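Local coordinates for putative uncharacterized protein (Bacteroides eggerthii DSM 20697, PDB 5BYP) that is of unknown function but has a lipocalin-like fold of the calycin clan, a group whose barrels often bind small hydrophobic molecules, at residues 29-34 with 42-47; 37-42 with 91-96; 54-59 with 69-74; 79-84 with 95-100. All coordinates share one frame; numbering follows the deposited sequence.

Contact 1: residues 29-34 with 42-47; sequences SIFYGF and YCMNKS
Ser29 and Met44, a selenomethionine, grip each other twice at the open end of a beta hairpin. The amide N of Met44 gives a hydrogen bond to Ser29 O (2.8 Å), in the carbonyl plane and on a lone pair. In return Ser29 OG, anti to its own backbone N, donates to Met44 O at 3.0 Å from above that carbonyl's plane. Beside this clasp the side chain of Met44 bends at chi2 (-66°) and crosses the Phe31 ring at about a right angle, its CG 3.6 Å from Phe31 CE1. Phe31 and Tyr42 share a face of the sheet, where CB of Phe31 rests against CD2 of the Tyr42 ring at 3.6 Å; thus CB meets Tyr42 and the ring rim meets Met44. The next shell is the backbone. Phe31 and Tyr42 form an antiparallel hydrogen-bonded pair: Phe31 N donates to Tyr42 O (3.0 Å) and Tyr42 N to Phe31 O (3.0 Å), both in the carbonyl planes. Ile30 and Cys43 follow as a non-hydrogen-bonded pair, their side chains on the face turned to Phe92 of helix 87-92. This is a two-stranded antiparallel hairpin of the lipocalin-like sheet, 30-35 with 38-43. Strand 10-18 lies along the other edge of 30-35, where Ile30 bonds to Leu14 through the backbone, and strand 51-60 continues the sheet beyond 38-43, with Cys43 bonded to Glu51.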
loop_
_atom_site.group_PDB
_atom_site.type_symbol
_atom_site.label_atom_id
_atom_site.label_comp_id
_atom_site.label_asym_id
_atom_site.label_seq_id
_atom_site.Cartn_x
_atom_site.Cartn_y
_atom_site.Cartn_z
ATOM N N SER A 29 9.299 -6.803 -5.836
ATOM C CA SER A 29 9.850 -5.482 -5.580
ATOM C C SER A 29 9.067 -4.674 -4.507
ATOM O O SER A 29 9.614 -3.698 -3.986
ATOM C CB SER A 29 9.864 -4.697 -6.894
ATOM O OG SER A 29 10.297 -3.355 -6.742
ATOM N N ILE A 30 7.818 -5.064 -4.180
ATOM C CA ILE A 30 6.945 -4.252 -3.321
ATOM C C ILE A 30 6.869 -4.757 -1.855
ATOM O O ILE A 30 6.694 -5.952 -1.596
ATOM C CB ILE A 30 5.529 -4.173 -3.965
ATOM C CG1 ILE A 30 5.598 -3.423 -5.333
ATOM C CG2 ILE A 30 4.475 -3.560 -3.008
ATOM C CD1 ILE A 30 4.263 -3.196 -6.085
ATOM N N PHE A 31 6.968 -3.794 -0.902
ATOM C CA PHE A 31 6.868 -4.023 0.541
ATOM C C PHE A 31 5.995 -2.943 1.184
ATOM O O PHE A 31 6.055 -1.780 0.775
ATOM C CB PHE A 31 8.261 -4.029 1.189
ATOM C CG PHE A 31 9.193 -5.104 0.689
ATOM C CD1 PHE A 31 9.928 -4.925 -0.480
ATOM C CD2 PHE A 31 9.385 -6.275 1.415
ATOM C CE1 PHE A 31 10.788 -5.921 -0.942
ATOM C CE2 PHE A 31 10.282 -7.247 0.975
ATOM C CZ PHE A 31 10.962 -7.071 -0.211
ATOM N N TYR A 32 5.169 -3.331 2.183
ATOM C CA TYR A 32 4.344 -2.420 3.005
ATOM C C TYR A 32 4.812 -2.519 4.430
ATOM O O TYR A 32 5.091 -3.612 4.890
ATOM C CB TYR A 32 2.842 -2.773 2.914
ATOM C CG TYR A 32 2.083 -2.246 1.702
ATOM C CD1 TYR A 32 2.712 -2.104 0.465
ATOM C CD2 TYR A 32 0.701 -2.048 1.753
ATOM C CE1 TYR A 32 1.996 -1.733 -0.671
ATOM C CE2 TYR A 32 -0.012 -1.626 0.636
ATOM C CZ TYR A 32 0.633 -1.496 -0.579
ATOM O OH TYR A 32 -0.092 -1.140 -1.686
ATOM N N GLY A 33 4.948 -1.389 5.103
ATOM C CA GLY A 33 5.399 -1.330 6.496
ATOM C C GLY A 33 4.371 -0.674 7.388
ATOM O O GLY A 33 3.744 0.309 6.990
ATOM N N PHE A 34 4.162 -1.234 8.576
ATOM C CA PHE A 34 3.167 -0.731 9.514
ATOM C C PHE A 34 3.804 -0.529 10.876
ATOM O O PHE A 34 4.490 -1.420 11.353
ATOM C CB PHE A 34 1.983 -1.712 9.604
ATOM C CG PHE A 34 1.299 -2.011 8.286
ATOM C CD1 PHE A 34 1.730 -3.059 7.481
ATOM C CD2 PHE A 34 0.204 -1.260 7.863
ATOM C CE1 PHE A 34 1.103 -3.326 6.259
ATOM C CE2 PHE A 34 -0.440 -1.548 6.651
ATOM C CZ PHE A 34 0.011 -2.581 5.862
ATOM N N TYR A 42 7.794 0.516 0.009
ATOM C CA TYR A 42 9.029 0.609 -0.789
ATOM C C TYR A 42 9.005 -0.296 -2.030
ATOM O O TYR A 42 8.511 -1.432 -1.983
ATOM C CB TYR A 42 10.301 0.294 0.036
ATOM C CG TYR A 42 10.101 0.137 1.526
ATOM C CD1 TYR A 42 10.012 1.250 2.360
ATOM C CD2 TYR A 42 10.145 -1.112 2.123
ATOM C CE1 TYR A 42 9.849 1.115 3.739
ATOM C CE2 TYR A 42 10.016 -1.261 3.503
ATOM C CZ TYR A 42 9.872 -0.141 4.309
ATOM O OH TYR A 42 9.753 -0.271 5.678
ATOM N N CYS A 43 9.581 0.230 -3.134
ATOM C CA CYS A 43 9.753 -0.449 -4.416
ATOM C C CYS A 43 11.207 -0.691 -4.635
ATOM O O CYS A 43 11.986 0.253 -4.668
ATOM C CB CYS A 43 9.154 0.362 -5.553
ATOM S SG CYS A 43 9.048 -0.536 -7.105
HETATM N N MSE A 44 11.590 -1.948 -4.766
HETATM C CA MSE A 44 12.993 -2.326 -4.874
HETATM C C MSE A 44 13.539 -2.187 -6.272
HETATM O O MSE A 44 12.844 -1.777 -7.207
HETATM C CB MSE A 44 13.218 -3.765 -4.377
HETATM C CG MSE A 44 13.131 -3.889 -2.849
HETATM SE SE MSE A 44 14.559 -2.961 -1.847
HETATM C CE MSE A 44 13.548 -2.623 -0.131
ATOM N N ASN A 45 14.834 -2.437 -6.368
ATOM C CA ASN A 45 15.648 -2.448 -7.564
ATOM C C ASN A 45 16.908 -3.250 -7.217
ATOM O O ASN A 45 17.612 -2.889 -6.265
ATOM C CB ASN A 45 15.952 -1.016 -8.044
ATOM N N LYS A 46 17.136 -4.400 -7.922
ATOM C CA LYS A 46 18.298 -5.298 -7.717
ATOM C C LYS A 46 19.603 -4.516 -7.804
ATOM O O LYS A 46 20.675 -5.035 -7.484
ATOM C CB LYS A 46 18.294 -6.450 -8.740
ATOM N N SER A 47 19.485 -3.263 -8.261
ATOM C CA SER A 47 20.506 -2.230 -8.341
ATOM C C SER A 47 21.233 -2.079 -7.003
ATOM O O SER A 47 22.459 -2.231 -6.960
ATOM C CB SER A 47 19.849 -0.904 -8.719
ATOM O OG SER A 47 18.737 -0.668 -7.866
#

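Contact 2: residues 37-42 with 91-96; sequences GSFLAY and NFFGWG
Ala41 sets its CB against two phenylalanine rings at once, 3.7 Å from CE1 of Phe92 and 3.7 Å from CZ of Phe93; it meets Phe93 at the ring edge. The first torsions of these consecutive residues differ: CG of Phe92 is anti to the backbone N (chi1 -167°), whereas CG of Phe93 lies beside its own N and anti to the carbonyl carbon (chi1 -63°). This sets the edge of Phe92 over the centre of one face of Phe93, with CD1 of Phe92 3.3 Å above the plane. The far end of Phe92 reaches past the alanine to the strand backbone, where its edge meets the carbonyl, Phe92 CE2 to Tyr42 O 3.6 Å. Further down the strand Phe39 points at the same cluster, and its ring edge approaches Phe93, Phe39 CE2 to Phe93 CE1 4.2 Å. Trp95 completes the row: one face of its indole takes CD1 of Phe93 near the rim, and its CH2 lies 4.5 Å from CE2 of Phe39. The side-chain packing is apolar and buried near the centre of the chain, where the end of helix 87-92 and the residues that follow pack their aromatic side chains against the inner face of a lipocalin-like sheet. Positive phi at Gly94 turns the chain between Phe93 and Trp95. Around them stand Phe53 of strand 51-60, Ile66 and Leu68 of strand 63-68, Tyr32 of strand 30-35, and Phe103 of strand 100-108.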
loop_
_atom_site.group_PDB
_atom_site.type_symbol
_atom_site.label_atom_id
_atom_site.label_comp_id
_atom_site.label_asym_id
_atom_site.label_seq_id
_atom_site.Cartn_x
_atom_site.Cartn_y
_atom_site.Cartn_z
ATOM N N GLY A 37 0.332 3.236 13.789
ATOM C CA GLY A 37 -0.382 4.275 13.047
ATOM C C GLY A 37 0.310 4.784 11.789
ATOM O O GLY A 37 -0.345 5.352 10.914
ATOM N N SER A 38 1.635 4.596 11.687
ATOM C CA SER A 38 2.403 5.055 10.529
ATOM C C SER A 38 2.548 3.975 9.473
ATOM O O SER A 38 2.716 2.786 9.786
ATOM C CB SER A 38 3.783 5.537 10.944
ATOM O OG SER A 38 3.667 6.758 11.654
ATOM N N PHE A 39 2.519 4.401 8.214
ATOM C CA PHE A 39 2.625 3.510 7.082
ATOM C C PHE A 39 3.849 3.835 6.257
ATOM O O PHE A 39 4.191 5.001 6.078
ATOM C CB PHE A 39 1.363 3.606 6.232
ATOM C CG PHE A 39 1.409 2.810 4.962
ATOM C CD1 PHE A 39 1.269 1.419 4.985
ATOM C CD2 PHE A 39 1.576 3.445 3.730
ATOM C CE1 PHE A 39 1.313 0.675 3.806
ATOM C CE2 PHE A 39 1.604 2.694 2.542
ATOM C CZ PHE A 39 1.464 1.317 2.591
ATOM N N LEU A 40 4.518 2.789 5.769
ATOM C CA LEU A 40 5.693 2.846 4.899
ATOM C C LEU A 40 5.498 1.917 3.743
ATOM O O LEU A 40 4.917 0.846 3.914
ATOM C CB LEU A 40 6.966 2.441 5.675
ATOM C CG LEU A 40 7.313 3.279 6.911
ATOM C CD1 LEU A 40 8.265 2.540 7.818
ATOM C CD2 LEU A 40 7.873 4.667 6.526
ATOM N N ALA A 41 6.000 2.280 2.574
ATOM C CA ALA A 41 5.945 1.418 1.402
ATOM C C ALA A 41 7.216 1.618 0.568
ATOM O O ALA A 41 7.724 2.749 0.504
ATOM C CB ALA A 41 4.702 1.722 0.587
ATOM N N TYR A 42 7.794 0.516 0.009
ATOM C CA TYR A 42 9.029 0.609 -0.789
ATOM C C TYR A 42 9.005 -0.296 -2.030
ATOM O O TYR A 42 8.511 -1.432 -1.983
ATOM C CB TYR A 42 10.301 0.294 0.036
ATOM C CG TYR A 42 10.101 0.137 1.526
ATOM C CD1 TYR A 42 10.012 1.250 2.360
ATOM C CD2 TYR A 42 10.145 -1.112 2.123
ATOM C CE1 TYR A 42 9.849 1.115 3.739
ATOM C CE2 TYR A 42 10.016 -1.261 3.503
ATOM C CZ TYR A 42 9.872 -0.141 4.309
ATOM O OH TYR A 42 9.753 -0.271 5.678
ATOM N N ASN A 91 2.356 3.871 -10.826
ATOM C CA ASN A 91 2.747 2.491 -11.033
ATOM C C ASN A 91 2.681 1.676 -9.752
ATOM O O ASN A 91 2.400 0.478 -9.802
ATOM C CB ASN A 91 4.159 2.401 -11.623
ATOM C CG ASN A 91 4.366 3.121 -12.939
ATOM O OD1 ASN A 91 3.424 3.644 -13.566
ATOM N ND2 ASN A 91 5.629 3.241 -13.337
ATOM N N PHE A 92 3.001 2.280 -8.626
ATOM C CA PHE A 92 3.061 1.546 -7.390
ATOM C C PHE A 92 1.696 1.485 -6.722
ATOM O O PHE A 92 1.211 0.403 -6.434
ATOM C CB PHE A 92 4.081 2.196 -6.496
ATOM C CG PHE A 92 4.480 1.393 -5.301
ATOM C CD1 PHE A 92 3.810 1.534 -4.100
ATOM C CD2 PHE A 92 5.588 0.556 -5.345
ATOM C CE1 PHE A 92 4.215 0.825 -2.975
ATOM C CE2 PHE A 92 5.999 -0.142 -4.213
ATOM C CZ PHE A 92 5.308 -0.008 -3.039
ATOM N N PHE A 93 1.059 2.618 -6.491
ATOM C CA PHE A 93 -0.225 2.555 -5.831
ATOM C C PHE A 93 -1.372 2.531 -6.816
ATOM O O PHE A 93 -2.133 1.564 -6.819
ATOM C CB PHE A 93 -0.388 3.710 -4.849
ATOM C CG PHE A 93 0.618 3.671 -3.737
ATOM C CD1 PHE A 93 0.519 2.727 -2.720
ATOM C CD2 PHE A 93 1.706 4.538 -3.734
ATOM C CE1 PHE A 93 1.439 2.709 -1.665
ATOM C CE2 PHE A 93 2.629 4.512 -2.690
ATOM C CZ PHE A 93 2.471 3.619 -1.641
ATOM N N GLY A 94 -1.511 3.597 -7.610
ATOM C CA GLY A 94 -2.607 3.751 -8.558
ATOM C C GLY A 94 -3.904 4.069 -7.842
ATOM O O GLY A 94 -4.983 3.843 -8.381
ATOM N N TRP A 95 -3.802 4.615 -6.629
ATOM C CA TRP A 95 -4.945 4.930 -5.764
ATOM C C TRP A 95 -5.690 6.206 -6.180
ATOM O O TRP A 95 -6.644 6.608 -5.492
ATOM C CB TRP A 95 -4.492 5.075 -4.304
ATOM C CG TRP A 95 -3.877 3.843 -3.712
ATOM C CD1 TRP A 95 -3.852 2.588 -4.250
ATOM C CD2 TRP A 95 -3.304 3.730 -2.405
ATOM N NE1 TRP A 95 -3.242 1.713 -3.382
ATOM C CE2 TRP A 95 -2.884 2.390 -2.246
ATOM C CE3 TRP A 95 -3.029 4.655 -1.378
ATOM C CZ2 TRP A 95 -2.217 1.951 -1.110
ATOM C CZ3 TRP A 95 -2.349 4.221 -0.259
ATOM C CH2 TRP A 95 -1.960 2.882 -0.124
ATOM N N GLY A 96 -5.249 6.836 -7.267
ATOM C CA GLY A 96 -5.889 8.032 -7.796
ATOM C C GLY A 96 -5.480 9.299 -7.091
ATOM O O GLY A 96 -4.643 9.273 -6.184
#

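Contact 3: residues 54-59 with 69-74; sequences YGYYKL and WPDNSS
Trp69 leaves the backbone with CG anti to its N (chi1 -160°), and its CB already lies 3.8 Å from Tyr54 O and near CE2 of the Tyr54 ring. Beyond it CD1 approaches CE2 of Tyr54 at 3.7 Å, and the phenol OH lies at the indole edge, in its plane. The Tyr54 ring and the five-membered ring of Trp69 are oblique, with planes at 48°. On the six-membered side, CE3 and then CZ3 pass CE1 of Tyr56, CE3 at 3.9 Å, a meeting of ring edges, so the indole bridges two tyrosines on one face of the strand. Both tyrosines place CG between backbone N and carbonyl carbon, which brings each ring to a different part of Trp69, Tyr54 to CD1 and Tyr56 to CE3. Over one face of the indole lie Pro70 CB and Asp71 N; the peptide bond before Pro70 is cis. Asp71 OD1 accepts from Ser73 OG (3.0 Å), above the carboxylate plane, and from Asn76 ND2. At the root of the tryptophan, Trp69 N donates a nearly straight bond (170°) to Tyr54 O at 2.9 Å, in the carbonyl plane and on a lone pair. This bond continues the pairing of strands 51-60 and 63-68 of the lipocalin-like sheet into the following loop, and the aromatic residues pack beside it at the surface. On its far edge strand 51-60 pairs with 38-43, and beyond the loop stands helix 77-84, where Pro70 O accepts from His80 ND1.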
loop_
_atom_site.group_PDB
_atom_site.type_symbol
_atom_site.label_atom_id
_atom_site.label_comp_id
_atom_site.label_asym_id
_atom_site.label_seq_id
_atom_site.Cartn_x
_atom_site.Cartn_y
_atom_site.Cartn_z
ATOM N N TYR A 54 5.308 7.147 2.355
ATOM C CA TYR A 54 4.919 7.114 3.753
ATOM C C TYR A 54 3.532 7.718 3.940
ATOM O O TYR A 54 3.025 8.425 3.082
ATOM C CB TYR A 54 5.981 7.818 4.646
ATOM C CG TYR A 54 6.148 9.305 4.434
ATOM C CD1 TYR A 54 6.781 9.802 3.294
ATOM C CD2 TYR A 54 5.827 10.209 5.444
ATOM C CE1 TYR A 54 6.976 11.171 3.114
ATOM C CE2 TYR A 54 6.048 11.578 5.292
ATOM C CZ TYR A 54 6.620 12.055 4.125
ATOM O OH TYR A 54 6.835 13.408 3.976
ATOM N N GLY A 55 2.905 7.360 5.034
ATOM C CA GLY A 55 1.581 7.844 5.370
ATOM C C GLY A 55 1.115 7.327 6.696
ATOM O O GLY A 55 1.933 7.001 7.566
ATOM N N TYR A 56 -0.196 7.236 6.861
ATOM C CA TYR A 56 -0.775 6.694 8.099
ATOM C C TYR A 56 -1.924 5.756 7.759
ATOM O O TYR A 56 -2.456 5.816 6.647
ATOM C CB TYR A 56 -1.235 7.815 9.051
ATOM C CG TYR A 56 -2.262 8.741 8.441
ATOM C CD1 TYR A 56 -1.876 9.826 7.662
ATOM C CD2 TYR A 56 -3.620 8.558 8.675
ATOM C CE1 TYR A 56 -2.816 10.712 7.142
ATOM C CE2 TYR A 56 -4.572 9.414 8.126
ATOM C CZ TYR A 56 -4.166 10.496 7.371
ATOM O OH TYR A 56 -5.112 11.330 6.828
ATOM N N TYR A 57 -2.300 4.885 8.708
ATOM C CA TYR A 57 -3.416 3.989 8.502
ATOM C C TYR A 57 -4.361 4.096 9.657
ATOM O O TYR A 57 -3.958 4.507 10.732
ATOM C CB TYR A 57 -2.961 2.530 8.290
ATOM C CG TYR A 57 -2.195 1.936 9.451
ATOM C CD1 TYR A 57 -0.813 2.069 9.541
ATOM C CD2 TYR A 57 -2.847 1.222 10.450
ATOM C CE1 TYR A 57 -0.099 1.520 10.606
ATOM C CE2 TYR A 57 -2.150 0.705 11.539
ATOM C CZ TYR A 57 -0.771 0.848 11.609
ATOM O OH TYR A 57 -0.058 0.322 12.672
ATOM N N LYS A 58 -5.626 3.753 9.434
ATOM C CA LYS A 58 -6.651 3.741 10.478
ATOM C C LYS A 58 -7.412 2.398 10.409
ATOM O O LYS A 58 -7.804 1.960 9.325
ATOM C CB LYS A 58 -7.600 4.967 10.349
ATOM N N LEU A 59 -7.556 1.730 11.537
ATOM C CA LEU A 59 -8.264 0.444 11.605
ATOM C C LEU A 59 -9.700 0.644 12.094
ATOM O O LEU A 59 -9.909 1.206 13.165
ATOM C CB LEU A 59 -7.522 -0.551 12.522
ATOM C CG LEU A 59 -6.066 -0.856 12.139
ATOM C CD1 LEU A 59 -5.364 -1.601 13.253
ATOM C CD2 LEU A 59 -5.986 -1.625 10.840
ATOM N N TRP A 69 1.102 10.526 2.893
ATOM C CA TRP A 69 1.520 11.851 3.286
ATOM C C TRP A 69 2.434 12.497 2.225
ATOM O O TRP A 69 3.346 11.843 1.721
ATOM C CB TRP A 69 2.227 11.797 4.632
ATOM C CG TRP A 69 2.250 13.132 5.291
ATOM C CD1 TRP A 69 3.262 14.040 5.241
ATOM C CD2 TRP A 69 1.123 13.817 5.878
ATOM N NE1 TRP A 69 2.886 15.201 5.877
ATOM C CE2 TRP A 69 1.569 15.100 6.253
ATOM C CE3 TRP A 69 -0.219 13.454 6.145
ATOM C CZ2 TRP A 69 0.745 16.013 6.907
ATOM C CZ3 TRP A 69 -1.032 14.356 6.799
ATOM C CH2 TRP A 69 -0.544 15.610 7.198
ATOM N N PRO A 70 2.203 13.770 1.823
ATOM C CA PRO A 70 1.194 14.729 2.309
ATOM C C PRO A 70 -0.191 14.433 1.776
ATOM O O PRO A 70 -0.343 14.018 0.627
ATOM C CB PRO A 70 1.714 16.065 1.768
ATOM C CG PRO A 70 2.424 15.702 0.506
ATOM C CD PRO A 70 3.063 14.382 0.786
ATOM N N ASP A 71 -1.198 14.682 2.604
ATOM C CA ASP A 71 -2.580 14.477 2.233
ATOM C C ASP A 71 -3.072 15.686 1.409
ATOM O O ASP A 71 -2.275 16.554 1.093
ATOM C CB ASP A 71 -3.426 14.228 3.483
ATOM C CG ASP A 71 -3.468 15.342 4.532
ATOM O OD1 ASP A 71 -2.793 16.408 4.323
ATOM O OD2 ASP A 71 -4.178 15.161 5.560
ATOM N N ASN A 72 -4.360 15.736 1.045
ATOM C CA ASN A 72 -4.847 16.846 0.223
ATOM C C ASN A 72 -5.520 17.933 1.040
ATOM O O ASN A 72 -6.512 18.507 0.589
ATOM C CB ASN A 72 -5.803 16.360 -0.881
ATOM C CG ASN A 72 -6.934 15.486 -0.425
ATOM O OD1 ASN A 72 -7.325 15.475 0.737
ATOM N ND2 ASN A 72 -7.491 14.731 -1.340
ATOM N N SER A 73 -4.943 18.297 2.180
ATOM C CA SER A 73 -5.465 19.437 2.939
ATOM C C SER A 73 -5.115 20.743 2.208
ATOM O O SER A 73 -4.284 20.712 1.318
ATOM C CB SER A 73 -4.907 19.443 4.354
ATOM O OG SER A 73 -3.499 19.301 4.336
ATOM N N SER A 74 -5.738 21.879 2.565
ATOM C CA SER A 74 -5.467 23.145 1.882
ATOM C C SER A 74 -3.945 23.472 1.854
ATOM O O SER A 74 -3.411 23.722 0.784
ATOM C CB SER A 74 -6.262 24.297 2.497
ATOM O OG SER A 74 -6.009 24.473 3.883
#

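Contact 4: residues 79-84 with 95-100; sequences AHEELV and WGDTGE
The imidazole of His80 presents its edge to the loop, while one of its faces is covered by Val84 CG1, 3.5 Å above the plane and toward the rim. CG of His80 is anti to the backbone N (chi1 -175°), which carries the ring out from the helix so that NE2 points at the backbone of Asp97. NE2 donates to Asp97 O at 2.8 Å, in the carbonyl plane and roughly in the ring plane. Thr98 O lies near the same edge, 3.2 Å from His80 CE1. ND1 bonds to Pro70 O, so both nitrogens face carbonyl acceptors, consistent with a doubly protonated, positively charged ring, and the imidazole links the helix to two loops. One turn later Val84 lays CG1 3.5 Å from the same Asp97 O. The loop is a type I beta turn, Gly96 to Gly99, closed by Gly99 N to Gly96 O at 3.2 Å; in this lipocalin-like domain it leads from helix 87-92 into strand 100-108. Gly99, with positive phi, passes close to His80 and Val84. On the solvent side the bent Glu81 chain, turned at chi2 (-50°), crosses Asp97 obliquely with carboxylate planes 39° apart. Glu81 OE2 lies 2.9 Å from Asp97 OD1, two acceptors, and Glu77 brings a third carboxylate close. Three such groups gathered on one side would be expected to raise the pKa of one of them.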
loop_
_atom_site.group_PDB
_atom_site.type_symbol
_atom_site.label_atom_id
_atom_site.label_comp_id
_atom_site.label_asym_id
_atom_site.label_seq_id
_atom_site.Cartn_x
_atom_site.Cartn_y
_atom_site.Cartn_z
ATOM N N ALA A 79 2.154 19.949 -2.756
ATOM C CA ALA A 79 3.017 18.795 -2.575
ATOM C C ALA A 79 2.245 17.492 -2.831
ATOM O O ALA A 79 2.800 16.562 -3.427
ATOM C CB ALA A 79 3.598 18.808 -1.172
ATOM N N HIS A 80 0.959 17.440 -2.428
ATOM C CA HIS A 80 0.098 16.266 -2.678
ATOM C C HIS A 80 -0.027 16.017 -4.177
ATOM O O HIS A 80 0.156 14.894 -4.621
ATOM C CB HIS A 80 -1.298 16.456 -2.055
ATOM C CG HIS A 80 -2.194 15.248 -2.179
ATOM N ND1 HIS A 80 -2.061 14.163 -1.337
ATOM C CD2 HIS A 80 -3.222 15.010 -3.024
ATOM C CE1 HIS A 80 -2.996 13.310 -1.699
ATOM N NE2 HIS A 80 -3.712 13.768 -2.711
ATOM N N GLU A 81 -0.311 17.092 -4.959
ATOM C CA GLU A 81 -0.464 17.004 -6.405
ATOM C C GLU A 81 0.867 16.601 -7.089
ATOM O O GLU A 81 0.838 15.797 -8.031
ATOM C CB GLU A 81 -1.023 18.297 -7.007
ATOM C CG GLU A 81 -2.527 18.453 -6.781
ATOM C CD GLU A 81 -3.424 17.275 -7.146
ATOM O OE1 GLU A 81 -3.444 16.882 -8.329
ATOM O OE2 GLU A 81 -4.122 16.756 -6.250
ATOM N N GLU A 82 2.031 17.064 -6.553
ATOM C CA GLU A 82 3.344 16.630 -7.056
ATOM C C GLU A 82 3.532 15.114 -6.860
ATOM O O GLU A 82 4.175 14.469 -7.677
ATOM C CB GLU A 82 4.494 17.398 -6.365
ATOM C CG GLU A 82 4.580 18.870 -6.760
ATOM C CD GLU A 82 5.617 19.718 -6.035
ATOM O OE1 GLU A 82 6.548 19.136 -5.429
ATOM O OE2 GLU A 82 5.518 20.967 -6.102
ATOM N N LEU A 83 2.943 14.548 -5.800
ATOM C CA LEU A 83 3.085 13.125 -5.477
ATOM C C LEU A 83 2.133 12.267 -6.287
ATOM O O LEU A 83 2.573 11.322 -6.928
ATOM C CB LEU A 83 2.839 12.907 -3.958
ATOM C CG LEU A 83 2.556 11.478 -3.484
ATOM C CD1 LEU A 83 3.781 10.626 -3.588
ATOM C CD2 LEU A 83 2.010 11.464 -2.056
ATOM N N VAL A 84 0.815 12.562 -6.214
ATOM C CA VAL A 84 -0.237 11.741 -6.832
ATOM C C VAL A 84 -0.193 11.786 -8.369
ATOM O O VAL A 84 -0.852 10.961 -8.997
ATOM C CB VAL A 84 -1.671 12.053 -6.308
ATOM C CG1 VAL A 84 -1.823 11.611 -4.873
ATOM C CG2 VAL A 84 -2.032 13.523 -6.459
ATOM N N TRP A 95 -3.802 4.615 -6.629
ATOM C CA TRP A 95 -4.945 4.930 -5.764
ATOM C C TRP A 95 -5.690 6.206 -6.180
ATOM O O TRP A 95 -6.644 6.608 -5.492
ATOM C CB TRP A 95 -4.492 5.075 -4.304
ATOM C CG TRP A 95 -3.877 3.843 -3.712
ATOM C CD1 TRP A 95 -3.852 2.588 -4.250
ATOM C CD2 TRP A 95 -3.304 3.730 -2.405
ATOM N NE1 TRP A 95 -3.242 1.713 -3.382
ATOM C CE2 TRP A 95 -2.884 2.390 -2.246
ATOM C CE3 TRP A 95 -3.029 4.655 -1.378
ATOM C CZ2 TRP A 95 -2.217 1.951 -1.110
ATOM C CZ3 TRP A 95 -2.349 4.221 -0.259
ATOM C CH2 TRP A 95 -1.960 2.882 -0.124
ATOM N N GLY A 96 -5.249 6.836 -7.267
ATOM C CA GLY A 96 -5.889 8.032 -7.796
ATOM C C GLY A 96 -5.480 9.299 -7.091
ATOM O O GLY A 96 -4.643 9.273 -6.184
ATOM N N ASP A 97 -6.123 10.416 -7.464
ATOM C CA ASP A 97 -5.825 11.770 -6.973
ATOM C C ASP A 97 -5.892 11.898 -5.442
ATOM O O ASP A 97 -5.189 12.739 -4.867
ATOM C CB ASP A 97 -6.805 12.766 -7.607
ATOM C CG ASP A 97 -6.566 14.208 -7.250
ATOM O OD1 ASP A 97 -5.596 14.816 -7.806
ATOM O OD2 ASP A 97 -7.331 14.741 -6.430
ATOM N N THR A 98 -6.735 11.095 -4.791
ATOM C CA THR A 98 -6.955 11.230 -3.353
ATOM C C THR A 98 -5.708 10.773 -2.519
ATOM O O THR A 98 -5.483 11.314 -1.430
ATOM C CB THR A 98 -8.240 10.495 -2.937
ATOM O OG1 THR A 98 -8.644 10.955 -1.653
ATOM C CG2 THR A 98 -8.093 8.971 -2.925
ATOM N N GLY A 99 -4.941 9.794 -3.039
ATOM C CA GLY A 99 -3.775 9.247 -2.347
ATOM C C GLY A 99 -4.170 8.488 -1.100
ATOM O O GLY A 99 -3.465 8.519 -0.088
ATOM N N GLU A 100 -5.338 7.847 -1.170
ATOM C CA GLU A 100 -5.964 7.082 -0.103
ATOM C C GLU A 100 -6.688 5.893 -0.691
ATOM O O GLU A 100 -7.347 6.041 -1.713
ATOM C CB GLU A 100 -6.959 7.981 0.673
ATOM C CG GLU A 100 -7.465 7.391 2.004
ATOM C CD GLU A 100 -8.551 6.305 2.045
ATOM O OE1 GLU A 100 -9.196 6.028 1.006
ATOM O OE2 GLU A 100 -8.785 5.766 3.151
#

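How the contacts relate
Contacts 1 and 2 share Tyr42 on strand 38-43, which pairs with 30-35 on one side while its Phe39 and Ala41 side chains pack against 91-96; Cys43 CB of contact 1 lies 3.5 Å from Phe92 CE2. Contact 3 is nested in the loop that contact 2 closes, and strand 51-60 joins them through Gly55 O and Phe39 N, 2.7 Å apart. Contacts 2 and 4 share Trp95 and Gly96, where the chain passes from the buried cluster to the surface turn. Contacts 3 and 4, centres about 10 Å apart, meet at Pro70 O and His80 ND1 (2.6 Å). Contacts 1 and 3 are more distant, with centres about 20 Å apart.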